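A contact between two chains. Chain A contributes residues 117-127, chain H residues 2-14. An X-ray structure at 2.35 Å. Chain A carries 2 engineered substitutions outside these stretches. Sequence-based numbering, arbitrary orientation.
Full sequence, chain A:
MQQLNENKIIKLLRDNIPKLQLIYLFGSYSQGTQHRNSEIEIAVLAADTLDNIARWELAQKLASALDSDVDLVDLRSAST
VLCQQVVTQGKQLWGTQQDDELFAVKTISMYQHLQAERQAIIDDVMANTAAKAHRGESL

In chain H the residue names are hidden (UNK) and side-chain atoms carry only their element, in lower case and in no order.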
# COMPACT_ATOMS: atom_id res chain seq x y z
N GLU A 117 12.07 12.77 -30.15
CA GLU A 117 11.17 13.80 -29.63
C GLU A 117 11.45 14.13 -28.17
O GLU A 117 11.40 15.30 -27.78
CB GLU A 117 9.71 13.36 -29.78
CG GLU A 117 9.34 12.84 -31.15
CD GLU A 117 7.97 12.19 -31.19
OE1 GLU A 117 7.39 11.94 -30.11
OE2 GLU A 117 7.49 11.91 -32.32
N ARG A 118 11.77 13.12 -27.36
CA ARG A 118 11.76 13.25 -25.92
C ARG A 118 13.15 13.32 -25.29
O ARG A 118 13.24 13.40 -24.05
CB ARG A 118 10.98 12.08 -25.30
CG ARG A 118 11.72 10.75 -25.38
CD ARG A 118 11.02 9.67 -24.58
NE ARG A 118 11.83 8.46 -24.49
CZ ARG A 118 11.64 7.52 -23.56
NH1 ARG A 118 10.67 7.67 -22.67
NH2 ARG A 118 12.41 6.44 -23.53
N GLN A 119 14.23 13.32 -26.08
CA GLN A 119 15.56 13.17 -25.49
C GLN A 119 15.97 14.40 -24.69
O GLN A 119 16.78 14.29 -23.76
CB GLN A 119 16.61 12.88 -26.57
CG GLN A 119 17.96 12.36 -26.05
CD GLN A 119 17.90 10.89 -25.58
OE1 GLN A 119 16.96 10.17 -25.92
NE2 GLN A 119 18.92 10.46 -24.82
N ALA A 120 15.42 15.58 -25.01
CA ALA A 120 15.68 16.73 -24.16
C ALA A 120 15.02 16.58 -22.79
O ALA A 120 15.56 17.04 -21.77
CB ALA A 120 15.21 18.01 -24.85
N ILE A 121 13.85 15.94 -22.74
CA ILE A 121 13.16 15.76 -21.46
C ILE A 121 13.97 14.85 -20.54
O ILE A 121 14.14 15.15 -19.35
CB ILE A 121 11.75 15.21 -21.70
CG1 ILE A 121 10.87 16.28 -22.34
CG2 ILE A 121 11.15 14.68 -20.41
CD1 ILE A 121 9.55 15.76 -22.87
N ILE A 122 14.50 13.74 -21.06
CA ILE A 122 15.20 12.79 -20.20
C ILE A 122 16.60 13.31 -19.86
O ILE A 122 17.13 13.05 -18.77
CB ILE A 122 15.24 11.40 -20.84
CG1 ILE A 122 15.82 11.45 -22.24
CG2 ILE A 122 13.85 10.76 -20.92
CD1 ILE A 122 17.29 11.13 -22.28
N ASP A 123 17.24 14.01 -20.81
CA ASP A 123 18.49 14.71 -20.46
C ASP A 123 18.27 15.67 -19.30
O ASP A 123 19.06 15.71 -18.35
CB ASP A 123 19.02 15.49 -21.67
CG ASP A 123 19.64 14.58 -22.73
OD1 ASP A 123 19.74 13.36 -22.50
OD2 ASP A 123 20.07 15.11 -23.78
N ASP A 124 17.19 16.45 -19.36
CA ASP A 124 16.86 17.40 -18.29
C ASP A 124 16.57 16.68 -16.98
O ASP A 124 16.96 17.16 -15.90
CB ASP A 124 15.67 18.25 -18.74
CG ASP A 124 15.18 19.19 -17.65
OD1 ASP A 124 14.32 18.76 -16.84
OD2 ASP A 124 15.63 20.35 -17.62
N VAL A 125 15.89 15.53 -17.04
CA VAL A 125 15.50 14.82 -15.83
C VAL A 125 16.69 14.07 -15.22
O VAL A 125 16.76 13.88 -14.00
CB VAL A 125 14.32 13.88 -16.14
CG1 VAL A 125 14.27 12.69 -15.18
CG2 VAL A 125 13.00 14.65 -16.09
N MET A 126 17.65 13.67 -16.05
CA MET A 126 18.82 12.92 -15.60
C MET A 126 19.98 13.83 -15.19
O MET A 126 21.13 13.38 -15.20
CB MET A 126 19.27 11.95 -16.69
CG MET A 126 18.40 10.70 -16.84
SD MET A 126 17.91 9.88 -15.30
CE MET A 126 19.07 8.51 -15.28
N ALA A 127 19.70 15.08 -14.83
CA ALA A 127 20.72 16.05 -14.40
C ALA A 127 21.84 16.21 -15.43
O ALA A 127 21.67 15.92 -16.61
CB ALA A 127 21.30 15.64 -13.05
N UNK H 2 18.53 3.54 -19.78
CA UNK H 2 17.62 2.41 -19.54
C UNK H 2 16.28 2.90 -18.98
O UNK H 2 16.24 3.66 -18.02
c UNK H 2 18.26 1.40 -18.59
n UNK H 2 17.53 -0.87 -19.00
c UNK H 2 17.35 0.23 -18.28
o UNK H 2 16.49 0.32 -17.40
N UNK H 3 15.19 2.43 -19.60
CA UNK H 3 13.87 3.00 -19.32
C UNK H 3 13.34 2.63 -17.95
O UNK H 3 12.57 3.39 -17.36
o UNK H 3 13.20 4.59 -21.64
c UNK H 3 13.06 3.35 -21.70
c UNK H 3 12.88 2.57 -20.40
o UNK H 3 13.06 2.72 -22.78
N UNK H 4 13.72 1.46 -17.43
CA UNK H 4 13.27 1.07 -16.09
C UNK H 4 13.90 1.99 -15.05
O UNK H 4 13.20 2.54 -14.19
c UNK H 4 12.76 -1.29 -16.78
c UNK H 4 13.30 -0.77 -14.38
c UNK H 4 13.20 -2.73 -16.85
c UNK H 4 13.59 -0.41 -15.83
N UNK H 5 15.22 2.20 -15.13
CA UNK H 5 15.88 3.16 -14.25
C UNK H 5 15.22 4.53 -14.36
O UNK H 5 14.84 5.14 -13.35
c UNK H 5 18.06 1.89 -14.36
c UNK H 5 17.86 1.32 -12.98
c UNK H 5 18.04 4.34 -13.75
c UNK H 5 17.38 3.24 -14.57
N UNK H 6 15.07 5.03 -15.59
CA UNK H 6 14.54 6.37 -15.81
C UNK H 6 13.15 6.51 -15.21
O UNK H 6 12.86 7.47 -14.48
c UNK H 6 16.04 7.00 -19.36
c UNK H 6 14.54 6.70 -17.32
c UNK H 6 15.96 6.89 -17.85
c UNK H 6 13.70 7.93 -17.59
N UNK H 7 12.26 5.56 -15.51
CA UNK H 7 10.89 5.68 -15.06
C UNK H 7 10.79 5.55 -13.54
O UNK H 7 9.95 6.21 -12.92
c UNK H 7 10.01 4.63 -15.75
o UNK H 7 9.97 6.03 -17.69
n UNK H 7 9.61 3.83 -17.99
c UNK H 7 9.86 4.89 -17.23
N UNK H 8 11.62 4.69 -12.93
CA UNK H 8 11.59 4.55 -11.48
C UNK H 8 12.07 5.83 -10.80
O UNK H 8 11.52 6.23 -9.76
c UNK H 8 10.53 1.74 -11.05
c UNK H 8 11.95 2.01 -11.50
n UNK H 8 8.68 0.04 -11.13
c UNK H 8 10.00 0.47 -11.70
c UNK H 8 12.44 3.36 -11.03
N UNK H 9 13.09 6.48 -11.35
CA UNK H 9 13.54 7.76 -10.82
C UNK H 9 12.41 8.78 -10.88
O UNK H 9 12.13 9.48 -9.90
c UNK H 9 15.04 9.74 -11.30
c UNK H 9 15.99 7.38 -11.28
c UNK H 9 14.78 8.26 -11.59
c UNK H 9 17.19 7.70 -12.14
N UNK H 10 11.72 8.86 -12.03
CA UNK H 10 10.60 9.78 -12.16
C UNK H 10 9.49 9.44 -11.18
O UNK H 10 8.87 10.34 -10.60
c UNK H 10 10.07 9.77 -13.59
N UNK H 11 9.21 8.15 -10.99
CA UNK H 11 8.19 7.77 -10.03
C UNK H 11 8.58 8.23 -8.62
O UNK H 11 7.73 8.72 -7.87
o UNK H 11 7.28 5.92 -11.29
c UNK H 11 7.96 6.25 -10.07
c UNK H 11 7.12 5.78 -8.88
N UNK H 12 9.87 8.12 -8.27
CA UNK H 12 10.30 8.53 -6.94
C UNK H 12 10.11 10.02 -6.74
O UNK H 12 9.61 10.46 -5.70
c UNK H 12 11.85 6.57 -6.65
c UNK H 12 13.24 6.05 -6.47
c UNK H 12 11.76 8.09 -6.69
c UNK H 12 12.27 8.66 -5.38
N UNK H 13 10.48 10.84 -7.73
CA UNK H 13 10.34 12.28 -7.58
C UNK H 13 8.88 12.70 -7.58
O UNK H 13 8.49 13.59 -6.81
c UNK H 13 11.11 13.02 -8.67
c UNK H 13 12.50 12.47 -8.90
c UNK H 13 13.92 13.41 -10.73
n UNK H 13 15.29 13.95 -10.97
c UNK H 13 13.48 13.56 -9.29
N UNK H 14 8.05 12.08 -8.42
CA UNK H 14 6.61 12.36 -8.35
C UNK H 14 6.07 12.06 -6.96
O UNK H 14 5.30 12.84 -6.40
c UNK H 14 3.56 10.75 -10.16
c UNK H 14 4.58 9.00 -11.56
n UNK H 14 5.28 8.67 -12.63
c UNK H 14 5.86 11.55 -9.40
n UNK H 14 4.15 8.06 -10.73
n UNK H 14 4.31 10.28 -11.31
c UNK H 14 4.35 11.74 -9.32

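Position 2 of chain H carries two side-chain carbons, the second bearing one oxygen and one nitrogen, an amide with no contact to the chain A stretch: H:Asn2. Its OD1 accepts a hydrogen bond from the backbone N of position 5 (3.2 Å, 166°), at the start of the helix.

Position 3 has two carbons, the second carrying two oxygens. One oxygen lies 2.8 Å from A:Arg118 NH2, near the guanidinium plane at its edge, as expected for a carboxylate: H:Asp3.

Position 4 shows four carbons forked at the first, one arm two carbons long, and is out of reach of the chain A stretch: H:Ile4. Position 5 has the same fork; its side chain makes no contact with that stretch and its end leads away: H:Ile5. Position 6 repeats the pattern, but its CA-to-CB bond points toward chain A, and its carbons approach A:Ile122 and A:Met126: H:Ile6.

Position 7 has two carbons, the second with one oxygen and one nitrogen, and makes no contact with the chain A stretch: H:Asn7. Position 8 is an unbranched run of four carbons ending in nitrogen, out of reach: H:Lys8. Position 9 has four carbons forked at the first, one arm longer, with the tip of that arm near A:Met126 CE: H:Ile9.

Position 10 has a single carbon, which makes no contact with the chain A stretch: H:Ala10. Position 11 has one carbon carrying an oxygen and a carbon, out of reach: H:Thr11; its OG1 donates to H:Asn7 O at 3.1 Å. Position 12 is again the forked four-carbon chain, out of reach of the chain A stretch: H:Ile12. Position 13 has four carbons in a row ending in nitrogen, which stands 3.4 Å from A:Val125 O: H:Lys13. Position 14 has three carbons, a nitrogen, then a carbon with two more nitrogens, a guanidinium out of reach: H:Arg14.

The helices cross at 62° with axes 11.5 Å apart at closest approach, and the contact rests on a few side chains, burying 380 Å² in total. The charged anchor is the salt bridge A:Arg118 NH2 to H:Asp3 OD1, also a hydrogen bond (2.8 Å, 142°). Beside it, A:Ile122 CG2 meets H:Ile6 CG2 at 4.4 Å. A:Met126, just past its helix, starts sideways, but its end comes nearer: A:Met126 CE lies 4.3 Å from H:Ile6 CG1 and 3.7 Å from H:Ile9 CD1, touching residues one turn apart. Farther along, H:Lys13 NZ donates a weak hydrogen bond to A:Val125 O at 3.4 Å.

Chain H (2-14) NDIIINKIATIKR
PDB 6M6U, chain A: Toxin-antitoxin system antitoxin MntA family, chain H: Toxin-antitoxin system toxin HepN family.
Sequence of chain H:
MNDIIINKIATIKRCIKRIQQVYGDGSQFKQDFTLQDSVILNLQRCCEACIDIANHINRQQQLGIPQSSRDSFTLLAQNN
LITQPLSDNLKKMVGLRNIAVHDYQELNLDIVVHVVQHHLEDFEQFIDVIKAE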